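Local coordinates for protein plastocyanin (Adiantum capillus-veneris, PDB 1KDJ) that carries electrons from the cytochrome b6-f complex to P700 of photosystem I, using a single bound copper ion that cycles between Cu(2+) and Cu(1+), at residues T35-V40 with F85-H90; S53-A58 with A75-P80; P16-V21 with K96-V101. One frame throughout, in Å; residues are numbered along the deposited sequence.

Interaction 1: residues T35-V40 with F85-H90. With CU (copper (II) ion), chain B.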
ATOM      1  N   THR A  35     -14.012   7.498   4.027  1.00 23.15           N
ATOM      2  CA  THR A  35     -12.909   7.558   4.968  1.00 20.71           C
ATOM      3  C   THR A  35     -11.575   7.651   4.172  1.00 21.41           C
ATOM      4  O   THR A  35     -11.337   6.810   3.294  1.00 20.41           O
ATOM      5  CB  THR A  35     -12.964   6.297   5.809  1.00 19.17           C
ATOM      6  OG1 THR A  35     -14.274   6.212   6.375  1.00 22.40           O
ATOM      7  CG2 THR A  35     -11.926   6.294   6.882  1.00 17.26           C
ATOM      8  N   GLY A  36     -10.729   8.668   4.394  1.00 18.34           N
ATOM      9  CA  GLY A  36      -9.437   8.796   3.744  1.00 15.81           C
ATOM     10  C   GLY A  36      -8.520   7.754   4.333  1.00 11.70           C
ATOM     11  O   GLY A  36      -8.626   7.248   5.466  1.00 12.11           O
ATOM     12  N   HIS A  37      -7.542   7.335   3.536  1.00 13.01           N
ATOM     13  CA  HIS A  37      -6.610   6.277   3.935  1.00 12.42           C
ATOM     14  C   HIS A  37      -5.311   6.536   3.203  1.00 10.03           C
ATOM     15  O   HIS A  37      -5.306   7.304   2.248  1.00 10.63           O
ATOM     16  CB  HIS A  37      -7.066   4.871   3.489  1.00 12.20           C
ATOM     17  CG  HIS A  37      -8.361   4.374   4.122  1.00 13.05           C
ATOM     18  ND1 HIS A  37      -8.305   3.887   5.349  1.00 15.17           N
ATOM     19  CD2 HIS A  37      -9.607   4.283   3.554  1.00 12.90           C
ATOM     20  CE1 HIS A  37      -9.542   3.460   5.582  1.00 13.14           C
ATOM     21  NE2 HIS A  37     -10.283   3.699   4.519  1.00 12.64           N
ATOM     22  N   ASN A  38      -4.226   5.888   3.578  1.00 13.36           N
ATOM     23  CA  ASN A  38      -3.055   5.969   2.693  1.00 14.01           C
ATOM     24  C   ASN A  38      -2.316   4.626   2.704  1.00 13.09           C
ATOM     25  O   ASN A  38      -2.797   3.656   3.310  1.00 13.13           O
ATOM     26  CB  ASN A  38      -2.087   7.115   3.140  1.00 13.13           C
ATOM     27  CG  ASN A  38      -1.368   6.920   4.438  1.00  9.65           C
ATOM     28  OD1 ASN A  38      -1.431   5.971   5.211  1.00 13.10           O
ATOM     29  ND2 ASN A  38      -0.658   7.959   4.793  1.00 17.99           N
ATOM     30  N   ILE A  39      -1.140   4.553   2.069  1.00 13.47           N
ATOM     31  CA  ILE A  39      -0.401   3.294   1.964  1.00 13.64           C
ATOM     32  C   ILE A  39       1.066   3.632   2.188  1.00 11.45           C
ATOM     33  O   ILE A  39       1.604   4.420   1.411  1.00 12.04           O
ATOM     34  CB  ILE A  39      -0.487   2.634   0.544  1.00 17.37           C
ATOM     35  CG1 ILE A  39      -1.960   2.348   0.146  1.00 20.42           C
ATOM     36  CG2 ILE A  39       0.363   1.328   0.551  1.00 15.18           C
ATOM     37  CD1 ILE A  39      -2.761   3.522  -0.484  1.00 22.58           C
ATOM     38  N   VAL A  40       1.637   2.999   3.176  1.00 12.24           N
ATOM     39  CA  VAL A  40       3.041   3.139   3.517  1.00 15.47           C
ATOM     40  C   VAL A  40       3.596   1.739   3.684  1.00 14.27           C
ATOM     41  O   VAL A  40       3.040   0.923   4.421  1.00 14.93           O
ATOM     42  CB  VAL A  40       3.210   3.954   4.855  1.00 14.40           C
ATOM     43  CG1 VAL A  40       4.677   4.069   5.252  1.00 15.68           C
ATOM     44  CG2 VAL A  40       2.667   5.346   4.656  1.00 14.40           C
ATOM     45  N   PHE A  85       2.432  -3.573   3.878  1.00 16.10           N
ATOM     46  CA  PHE A  85       2.080  -2.172   3.782  1.00 15.70           C
ATOM     47  C   PHE A  85       0.923  -1.946   4.756  1.00 16.99           C
ATOM     48  O   PHE A  85       0.208  -2.886   5.159  1.00 14.37           O
ATOM     49  CB  PHE A  85       1.668  -1.765   2.351  1.00 16.97           C
ATOM     50  CG  PHE A  85       0.571  -2.567   1.671  1.00 18.84           C
ATOM     51  CD1 PHE A  85      -0.747  -2.192   1.840  1.00 17.41           C
ATOM     52  CD2 PHE A  85       0.884  -3.679   0.906  1.00 18.26           C
ATOM     53  CE1 PHE A  85      -1.751  -2.933   1.250  1.00 18.84           C
ATOM     54  CE2 PHE A  85      -0.128  -4.411   0.322  1.00 20.21           C
ATOM     55  CZ  PHE A  85      -1.455  -4.042   0.495  1.00 19.31           C
ATOM     56  N   TYR A  86       0.781  -0.691   5.179  1.00 17.39           N
ATOM     57  CA  TYR A  86      -0.229  -0.344   6.169  1.00 17.12           C
ATOM     58  C   TYR A  86      -0.770   1.042   5.902  1.00 15.85           C
ATOM     59  O   TYR A  86      -0.234   1.773   5.059  1.00 14.74           O
ATOM     60  CB  TYR A  86       0.373  -0.439   7.585  1.00 19.85           C
ATOM     61  CG  TYR A  86       1.512   0.525   7.854  1.00 23.55           C
ATOM     62  CD1 TYR A  86       1.229   1.794   8.335  1.00 24.43           C
ATOM     63  CD2 TYR A  86       2.825   0.126   7.625  1.00 25.77           C
ATOM     64  CE1 TYR A  86       2.255   2.679   8.590  1.00 26.02           C
ATOM     65  CE2 TYR A  86       3.853   1.019   7.887  1.00 25.83           C
ATOM     66  CZ  TYR A  86       3.556   2.277   8.364  1.00 26.10           C
ATOM     67  OH  TYR A  86       4.564   3.172   8.605  1.00 26.83           O
ATOM     68  N   CYS A  87      -1.893   1.361   6.555  1.00 13.81           N
ATOM     69  CA  CYS A  87      -2.476   2.679   6.411  1.00 14.58           C
ATOM     70  C   CYS A  87      -2.036   3.455   7.645  1.00 12.65           C
ATOM     71  O   CYS A  87      -2.294   2.922   8.718  1.00 12.50           O
ATOM     72  CB  CYS A  87      -4.007   2.576   6.395  1.00 14.36           C
ATOM     73  SG  CYS A  87      -4.769   4.207   6.498  1.00 13.15           S
ATOM     74  N   THR A  88      -1.474   4.656   7.597  1.00 13.06           N
ATOM     75  CA  THR A  88      -1.093   5.385   8.803  1.00 15.24           C
ATOM     76  C   THR A  88      -2.223   5.717   9.799  1.00 12.21           C
ATOM     77  O   THR A  88      -2.112   5.234  10.916  1.00 13.19           O
ATOM     78  CB  THR A  88      -0.367   6.653   8.325  1.00 18.87           C
ATOM     79  OG1 THR A  88       0.722   6.212   7.487  1.00 23.33           O
ATOM     80  CG2 THR A  88       0.077   7.537   9.500  1.00 21.08           C
ATOM     81  N   PRO A  89      -3.349   6.374   9.498  1.00 13.90           N
ATOM     82  CA  PRO A  89      -4.412   6.616  10.471  1.00 14.71           C
ATOM     83  C   PRO A  89      -4.894   5.356  11.162  1.00 15.83           C
ATOM     84  O   PRO A  89      -5.080   5.351  12.375  1.00 16.36           O
ATOM     85  CB  PRO A  89      -5.524   7.248   9.718  1.00 12.92           C
ATOM     86  CG  PRO A  89      -5.009   7.733   8.426  1.00 13.10           C
ATOM     87  CD  PRO A  89      -3.754   6.883   8.190  1.00 13.20           C
ATOM     88  N   HIS A  90      -4.990   4.216  10.408  1.00 18.67           N
ATOM     89  CA  HIS A  90      -5.686   3.042  10.946  1.00 18.02           C
ATOM     90  C   HIS A  90      -4.790   1.843  11.198  1.00 19.26           C
ATOM     91  O   HIS A  90      -5.248   0.704  11.356  1.00 18.25           O
ATOM     92  CB  HIS A  90      -6.851   2.685   9.981  1.00 15.82           C
ATOM     93  CG  HIS A  90      -7.832   3.838   9.697  1.00 12.93           C
ATOM     94  ND1 HIS A  90      -7.887   4.387   8.499  1.00 13.82           N
ATOM     95  CD2 HIS A  90      -8.722   4.427  10.555  1.00 10.75           C
ATOM     96  CE1 HIS A  90      -8.794   5.341   8.546  1.00 10.91           C
ATOM     97  NE2 HIS A  90      -9.276   5.334   9.780  1.00 11.38           N
TER
HETATM   98 CU    CU B 103      -6.974   3.803   6.741  1.00 16.39          CU
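His37 meets Cys87 and His90 around a shared copper ion, and its side chain can be followed outward. CB lies near Cys87 SG. CG stands anti to the carbonyl carbon, 3.0 Å from copper, and ND1 binds copper at 1.9 Å. Cys87 SG (2.3 Å from copper) sits at the edge of the His37 ring, near its plane, while His90 ND1 completes the local trio at 2.1 Å from the ion. The two ND1 atoms, of His37 and His90, are 3.2 Å apart because both coordinate copper; their rings meet rim to rim, the planes at 58°. Beyond ND1, CE1 of His37 still passes close to His90 ND1.

The next residue supports the thiolate from outside the first shell. Asn38 N donates to Cys87 SG at 3.4 Å, nearly straight at 165°. CG of Asn38 lies between its own N and carbonyl carbon (chi1 68°), and OD1 accepts two bonds in the plane of the amide: Thr88 N at 2.7 Å and Thr88 OG1 at 3.1 Å. Asp64 O receives the ND2 hydrogen bond, fixing the rotation of the amide. Farther on, Val40 and Tyr86 exchange two backbone bonds as an antiparallel hydrogen-bonded pair, and Val40 CB rests over one face of the Tyr86 ring.

Met95 is the fourth ligand, and His90 stacks on Phe12, consistent with pi-pi hindrance of histidine protonation in this plastocyanin. Two histidines, a cysteine and a methionine make up the type 1 blue copper site of cupredoxins.

Interaction 2: residues S53-A58 with A75-P80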
ATOM      1  N   SER A  53      15.135   2.027  -0.522  1.00 18.54           N
ATOM      2  CA  SER A  53      14.755   3.148  -1.354  1.00 18.57           C
ATOM      3  C   SER A  53      13.560   2.857  -2.221  1.00 18.43           C
ATOM      4  O   SER A  53      12.732   3.747  -2.435  1.00 16.88           O
ATOM      5  CB  SER A  53      15.913   3.582  -2.243  1.00 20.65           C
ATOM      6  OG  SER A  53      17.040   3.933  -1.427  1.00 24.60           O
ATOM      7  N   GLU A  54      13.418   1.625  -2.710  1.00 17.42           N
ATOM      8  CA  GLU A  54      12.264   1.313  -3.543  1.00 16.99           C
ATOM      9  C   GLU A  54      10.973   1.402  -2.767  1.00 12.57           C
ATOM     10  O   GLU A  54       9.994   1.916  -3.279  1.00 14.54           O
ATOM     11  CB  GLU A  54      12.241  -0.084  -4.071  1.00 18.84           C
ATOM     12  CG  GLU A  54      13.142  -0.481  -5.180  1.00 23.73           C
ATOM     13  CD  GLU A  54      12.741  -1.892  -5.525  1.00 22.39           C
ATOM     14  OE1 GLU A  54      12.967  -2.799  -4.731  1.00 24.21           O
ATOM     15  OE2 GLU A  54      12.168  -2.040  -6.583  1.00 24.94           O
ATOM     16  N   LEU A  55      11.002   0.854  -1.564  1.00 12.62           N
ATOM     17  CA  LEU A  55       9.847   0.820  -0.685  1.00 13.04           C
ATOM     18  C   LEU A  55       9.446   2.232  -0.257  1.00 16.52           C
ATOM     19  O   LEU A  55       8.244   2.575  -0.288  1.00 14.30           O
ATOM     20  CB  LEU A  55      10.191  -0.055   0.489  1.00 10.67           C
ATOM     21  CG  LEU A  55      10.376  -1.573   0.248  1.00 13.84           C
ATOM     22  CD1 LEU A  55      10.669  -2.265   1.546  1.00 12.96           C
ATOM     23  CD2 LEU A  55       9.092  -2.175  -0.351  1.00 15.72           C
ATOM     24  N   LYS A  56      10.424   3.108   0.064  1.00 16.41           N
ATOM     25  CA  LYS A  56      10.110   4.517   0.365  1.00 17.89           C
ATOM     26  C   LYS A  56       9.473   5.193  -0.840  1.00 17.96           C
ATOM     27  O   LYS A  56       8.471   5.900  -0.695  1.00 19.30           O
ATOM     28  CB  LYS A  56      11.365   5.329   0.760  1.00 17.21           C
ATOM     29  CG  LYS A  56      11.741   4.700   2.055  1.00 23.67           C
ATOM     30  CD  LYS A  56      12.846   5.403   2.791  1.00 32.01           C
ATOM     31  CE  LYS A  56      12.236   5.862   4.116  1.00 36.63           C
ATOM     32  NZ  LYS A  56      11.250   6.915   3.896  1.00 41.49           N
ATOM     33  N   ALA A  57       9.970   4.948  -2.059  1.00 16.17           N
ATOM     34  CA  ALA A  57       9.390   5.523  -3.256  1.00 15.52           C
ATOM     35  C   ALA A  57       8.001   4.967  -3.564  1.00 15.32           C
ATOM     36  O   ALA A  57       7.222   5.558  -4.293  1.00 16.83           O
ATOM     37  CB  ALA A  57      10.244   5.227  -4.451  1.00 16.32           C
ATOM     38  N   ALA A  58       7.701   3.820  -3.003  1.00 16.71           N
ATOM     39  CA  ALA A  58       6.425   3.173  -3.238  1.00 18.61           C
ATOM     40  C   ALA A  58       5.465   3.521  -2.100  1.00 20.20           C
ATOM     41  O   ALA A  58       4.382   2.931  -2.012  1.00 18.49           O
ATOM     42  CB  ALA A  58       6.620   1.641  -3.293  1.00 17.67           C
ATOM     43  N   ALA A  75       2.113   2.153  -7.034  1.00 21.09           N
ATOM     44  CA  ALA A  75       3.411   1.758  -6.503  1.00 20.59           C
ATOM     45  C   ALA A  75       4.039   0.674  -7.412  1.00 21.10           C
ATOM     46  O   ALA A  75       3.300  -0.169  -7.952  1.00 18.56           O
ATOM     47  CB  ALA A  75       3.259   1.164  -5.123  1.00 18.03           C
ATOM     48  N   LYS A  76       5.367   0.678  -7.635  1.00 20.39           N
ATOM     49  CA  LYS A  76       6.084  -0.338  -8.422  1.00 19.16           C
ATOM     50  C   LYS A  76       7.263  -0.800  -7.581  1.00 19.17           C
ATOM     51  O   LYS A  76       8.016   0.036  -7.059  1.00 18.72           O
ATOM     52  CB  LYS A  76       6.640   0.230  -9.713  1.00 19.57           C
ATOM     53  CG  LYS A  76       5.677   0.334 -10.851  1.00 23.12           C
ATOM     54  CD  LYS A  76       6.283   1.299 -11.821  1.00 26.78           C
ATOM     55  CE  LYS A  76       5.810   1.039 -13.236  1.00 33.15           C
ATOM     56  NZ  LYS A  76       6.571  -0.073 -13.786  1.00 38.84           N
ATOM     57  N   VAL A  77       7.397  -2.095  -7.337  1.00 16.50           N
ATOM     58  CA  VAL A  77       8.502  -2.678  -6.607  1.00 17.62           C
ATOM     59  C   VAL A  77       9.060  -3.794  -7.539  1.00 21.14           C
ATOM     60  O   VAL A  77       8.355  -4.658  -8.117  1.00 19.90           O
ATOM     61  CB  VAL A  77       8.024  -3.265  -5.273  1.00 14.80           C
ATOM     62  CG1 VAL A  77       9.220  -3.896  -4.557  1.00 15.04           C
ATOM     63  CG2 VAL A  77       7.413  -2.175  -4.369  1.00 15.84           C
ATOM     64  N   SER A  78      10.347  -3.626  -7.845  1.00 21.73           N
ATOM     65  CA  SER A  78      11.094  -4.557  -8.688  1.00 23.33           C
ATOM     66  C   SER A  78      11.752  -5.723  -7.954  1.00 21.80           C
ATOM     67  O   SER A  78      11.943  -6.760  -8.590  1.00 25.25           O
ATOM     68  CB  SER A  78      12.179  -3.772  -9.462  1.00 24.59           C
ATOM     69  OG  SER A  78      11.727  -2.539 -10.025  1.00 30.96           O
ATOM     70  N   THR A  79      12.112  -5.657  -6.673  1.00 19.67           N
ATOM     71  CA  THR A  79      12.840  -6.709  -5.997  1.00 19.64           C
ATOM     72  C   THR A  79      11.944  -7.831  -5.492  1.00 20.97           C
ATOM     73  O   THR A  79      11.042  -7.562  -4.695  1.00 18.79           O
ATOM     74  CB  THR A  79      13.650  -6.099  -4.812  1.00 19.37           C
ATOM     75  OG1 THR A  79      14.499  -5.129  -5.421  1.00 20.41           O
ATOM     76  CG2 THR A  79      14.431  -7.099  -3.969  1.00 18.48           C
ATOM     77  N   PRO A  80      12.130  -9.093  -5.894  1.00 20.80           N
ATOM     78  CA  PRO A  80      11.440 -10.243  -5.325  1.00 20.34           C
ATOM     79  C   PRO A  80      11.472 -10.324  -3.812  1.00 19.01           C
ATOM     80  O   PRO A  80      12.497 -10.078  -3.177  1.00 20.23           O
ATOM     81  CB  PRO A  80      12.111 -11.418  -6.020  1.00 20.73           C
ATOM     82  CG  PRO A  80      12.405 -10.877  -7.385  1.00 19.95           C
ATOM     83  CD  PRO A  80      12.955  -9.500  -7.036  1.00 22.01           C
TER
HETATM   84  O   HOH W   1       9.375   2.277  -5.953  1.00 22.20           O
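Glu54 reaches from its helix to Ser78 and Thr79, and the hydrogen bonds of this contact centre on its carboxylate. CD lies anti to CA (chi2 -174°), an extension that carries the acid group across to the loop. There the two oxygens divide the work. OE2 accepts from Ser78 N at 2.7 Å, met on the syn side and 16° out of the carboxylate plane, whereas OE1 accepts from Thr79 OG1 at 2.9 Å, with the hydroxyl approaching from 46° above that plane. With both ends of the group gripped, its rotation about the CG-CD bond is restrained.

One water bridges the backbones: it donates to Glu54 O and to Lys76 O, each at 2.8 Å. Through these links helix 49-57, the one helix of this cupredoxin beta-sandwich, is joined to the 76-80 connection between strands 72-75 and 81-86, strands that belong to different sheets of the sandwich.

Apolar contacts involve Leu55 and Ala58. Ala58 CB faces Ala75 CB at 3.9 Å and Val77 CG2 at 4.0 Å; Leu55 CD2 touches the same Val77 methyl more loosely, at 4.4 Å. Tyr83 and Phe41 extend this patch, Tyr83 meeting Leu55 and Val77, and Phe41 meeting Leu55 and Ala58. Ala58 O, 3.7 Å from Ala75 CB, is buried here without a hydrogen-bonding partner in the model.

Interaction 3: residues P16-V21 with K96-V101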
ATOM      1  N   PRO A  16      -8.053  -6.864  -2.183  1.00  8.67           N
ATOM      2  CA  PRO A  16      -7.678  -7.868  -1.207  1.00 10.37           C
ATOM      3  C   PRO A  16      -6.528  -7.412  -0.313  1.00 11.54           C
ATOM      4  O   PRO A  16      -5.869  -6.422  -0.638  1.00 14.78           O
ATOM      5  CB  PRO A  16      -7.293  -9.114  -2.016  1.00 12.07           C
ATOM      6  CG  PRO A  16      -6.677  -8.465  -3.223  1.00 10.81           C
ATOM      7  CD  PRO A  16      -7.471  -7.183  -3.504  1.00 11.90           C
ATOM      8  N   ASP A  17      -6.232  -8.118   0.772  1.00 15.05           N
ATOM      9  CA  ASP A  17      -5.118  -7.688   1.624  1.00 17.41           C
ATOM     10  C   ASP A  17      -3.830  -8.476   1.387  1.00 16.75           C
ATOM     11  O   ASP A  17      -2.929  -8.396   2.211  1.00 15.50           O
ATOM     12  CB  ASP A  17      -5.541  -7.792   3.098  1.00 18.35           C
ATOM     13  CG  ASP A  17      -5.873  -9.172   3.644  1.00 24.17           C
ATOM     14  OD1 ASP A  17      -5.781 -10.185   2.940  1.00 28.93           O
ATOM     15  OD2 ASP A  17      -6.234  -9.242   4.812  1.00 27.08           O
ATOM     16  N   SER A  18      -3.790  -9.310   0.340  1.00 17.02           N
ATOM     17  CA  SER A  18      -2.607 -10.082  -0.075  1.00 18.84           C
ATOM     18  C   SER A  18      -2.650 -10.093  -1.583  1.00 18.79           C
ATOM     19  O   SER A  18      -3.696 -10.454  -2.149  1.00 18.44           O
ATOM     20  CB  SER A  18      -2.657 -11.515   0.399  1.00 21.64           C
ATOM     21  OG  SER A  18      -2.420 -11.575   1.802  1.00 31.06           O
ATOM     22  N   ILE A  19      -1.602  -9.605  -2.255  1.00 16.77           N
ATOM     23  CA  ILE A  19      -1.591  -9.474  -3.700  1.00 18.48           C
ATOM     24  C   ILE A  19      -0.244 -10.035  -4.124  1.00 19.50           C
ATOM     25  O   ILE A  19       0.716  -9.899  -3.358  1.00 18.43           O
ATOM     26  CB  ILE A  19      -1.586  -8.041  -4.307  1.00 20.57           C
ATOM     27  CG1 ILE A  19      -1.471  -6.918  -3.287  1.00 24.52           C
ATOM     28  CG2 ILE A  19      -2.812  -7.998  -5.188  1.00 23.55           C
ATOM     29  CD1 ILE A  19      -2.596  -6.645  -2.247  1.00 24.83           C
ATOM     30  N   THR A  20      -0.176 -10.706  -5.274  1.00 18.04           N
ATOM     31  CA  THR A  20       1.080 -11.201  -5.800  1.00 18.49           C
ATOM     32  C   THR A  20       1.230 -10.566  -7.153  1.00 17.21           C
ATOM     33  O   THR A  20       0.272 -10.561  -7.933  1.00 18.95           O
ATOM     34  CB  THR A  20       1.033 -12.715  -5.921  1.00 17.53           C
ATOM     35  OG1 THR A  20       0.972 -13.249  -4.604  1.00 18.98           O
ATOM     36  CG2 THR A  20       2.246 -13.248  -6.683  1.00 20.11           C
ATOM     37  N   VAL A  21       2.393  -9.998  -7.475  1.00 15.97           N
ATOM     38  CA  VAL A  21       2.584  -9.295  -8.730  1.00 15.91           C
ATOM     39  C   VAL A  21       3.925  -9.725  -9.274  1.00 17.23           C
ATOM     40  O   VAL A  21       4.723 -10.323  -8.558  1.00 16.74           O
ATOM     41  CB  VAL A  21       2.622  -7.725  -8.589  1.00 18.33           C
ATOM     42  CG1 VAL A  21       1.249  -7.283  -8.069  1.00 18.55           C
ATOM     43  CG2 VAL A  21       3.751  -7.230  -7.649  1.00 16.62           C
ATOM     44  N   LYS A  96      -3.718  -3.402   7.235  1.00 17.95           N
ATOM     45  CA  LYS A  96      -2.461  -3.784   6.635  1.00 19.37           C
ATOM     46  C   LYS A  96      -2.698  -4.848   5.557  1.00 20.18           C
ATOM     47  O   LYS A  96      -3.773  -5.471   5.522  1.00 18.60           O
ATOM     48  CB  LYS A  96      -1.532  -4.321   7.735  1.00 21.65           C
ATOM     49  CG  LYS A  96      -1.936  -5.622   8.418  1.00 28.15           C
ATOM     50  CD  LYS A  96      -0.825  -6.024   9.383  1.00 33.40           C
ATOM     51  CE  LYS A  96      -1.142  -7.304  10.185  1.00 38.14           C
ATOM     52  NZ  LYS A  96      -1.151  -8.500   9.359  1.00 41.01           N
ATOM     53  N   GLY A  97      -1.723  -5.004   4.660  1.00 18.00           N
ATOM     54  CA  GLY A  97      -1.781  -6.000   3.605  1.00 15.78           C
ATOM     55  C   GLY A  97      -0.363  -6.480   3.289  1.00 17.91           C
ATOM     56  O   GLY A  97       0.604  -5.940   3.852  1.00 15.66           O
ATOM     57  N   THR A  98      -0.224  -7.516   2.457  1.00 16.80           N
ATOM     58  CA  THR A  98       1.084  -8.009   2.009  1.00 18.21           C
ATOM     59  C   THR A  98       1.165  -7.965   0.482  1.00 16.68           C
ATOM     60  O   THR A  98       0.167  -8.145  -0.231  1.00 16.03           O
ATOM     61  CB  THR A  98       1.371  -9.469   2.489  1.00 18.41           C
ATOM     62  OG1 THR A  98       0.332 -10.280   1.983  1.00 22.14           O
ATOM     63  CG2 THR A  98       1.444  -9.611   3.988  1.00 19.64           C
ATOM     64  N   LEU A  99       2.341  -7.662  -0.057  1.00 16.37           N
ATOM     65  CA  LEU A  99       2.588  -7.609  -1.479  1.00 17.68           C
ATOM     66  C   LEU A  99       3.710  -8.644  -1.686  1.00 18.54           C
ATOM     67  O   LEU A  99       4.758  -8.521  -1.034  1.00 18.74           O
ATOM     68  CB  LEU A  99       3.116  -6.251  -1.900  1.00 17.99           C
ATOM     69  CG  LEU A  99       2.945  -5.583  -3.285  1.00 21.63           C
ATOM     70  CD1 LEU A  99       4.292  -5.036  -3.745  1.00 18.45           C
ATOM     71  CD2 LEU A  99       2.373  -6.550  -4.287  1.00 20.92           C
ATOM     72  N   THR A 100       3.501  -9.674  -2.520  1.00 17.38           N
ATOM     73  CA  THR A 100       4.536 -10.638  -2.880  1.00 16.70           C
ATOM     74  C   THR A 100       4.956 -10.256  -4.282  1.00 17.06           C
ATOM     75  O   THR A 100       4.108 -10.140  -5.180  1.00 16.14           O
ATOM     76  CB  THR A 100       3.991 -12.077  -2.885  1.00 17.42           C
ATOM     77  OG1 THR A 100       3.725 -12.357  -1.525  1.00 16.27           O
ATOM     78  CG2 THR A 100       4.947 -13.122  -3.486  1.00 18.40           C
ATOM     79  N   VAL A 101       6.257 -10.002  -4.506  1.00 18.03           N
ATOM     80  CA  VAL A 101       6.769  -9.672  -5.832  1.00 19.04           C
ATOM     81  C   VAL A 101       7.496 -10.944  -6.321  1.00 21.41           C
ATOM     82  O   VAL A 101       8.309 -11.508  -5.564  1.00 21.32           O
ATOM     83  CB  VAL A 101       7.742  -8.472  -5.732  1.00 18.58           C
ATOM     84  CG1 VAL A 101       8.203  -8.070  -7.111  1.00 16.22           C
ATOM     85  CG2 VAL A 101       7.026  -7.267  -5.107  1.00 16.80           C
TER
HETATM   86  O   HOH W   2       1.243 -11.360  -0.663  1.00 21.33           O
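The flat groups that meet between Ile19 and Thr100, and between their neighbours, are peptide units of two parallel strands. Thr100 N reaches Ile19 O in the plane of that carbonyl, the N-H...O angle being 169°. Val21 N then meets Thr100 O at 2.9 Å. At the start of the strands Thr98 N bonds to Asp17 O with a tilt of 34° from the carbonyl plane, and the same oxygen passes within 3.0 Å of Gly97 CA, which carries no side chain. Ile19 N to Thr98 O completes the set. The parallel bridges pair Ser18 with Thr98 through to Val21 with Val101.

Above one face stand hydroxyls. Ser18 OG lies 3.0 Å from Thr98 OG1, though its proton could instead serve Asp17 O in a weak bond. A water donates to Ile19 O at 3.1 Å and also bonds Thr98 OG1 and Thr100 OG1, the last at 2.8 Å. Thr20 and Thr100 run side by side.

The other face is aliphatic. Leu99 CD2 packs at 3.7 Å from Val21 CG2 and at 4.0 Å from Ile19 CG1, and Val21 CG2 also approaches Val101 CG2. As modelled, Ile19 CG1 nearly eclipses its own N (chi1 5°), a strained setting. Val27 of the facing sheet meets Val21 and Leu99, so this side closes the interior of the beta-sandwich.

The chemistry implies an amphipathic strand pair: hydroxyls on one surface, two of them, Thr98 and Thr100, bridged by a water, and branched hydrocarbon on the other. Ile19 O accepts from both Thr100 N and that water, so the hydroxyl face and the backbone bonding share an acceptor.

In the fold
Along the chain the contacts are concentric: interaction 3 joins 16-21 to 96-101, interaction 1 lies between those segments, and interaction 2 lies between the segments of interaction 1. Interactions 1 and 3 meet in one sheet, where strands 81-86 and 96-101 are neighbours: Phe85 O is 2.9 Å from Gly97 N, a probable hydrogen bond, although the centres are about 15 Å apart. Interaction 2 touches interaction 3 through Val77 and Val101, with centres about 13 Å apart. Centres of interactions 1 and 2 are about 17 Å apart, on opposite sides of the chain's centre. The copper site thus occupies one end of the sandwich, away from the helix contact.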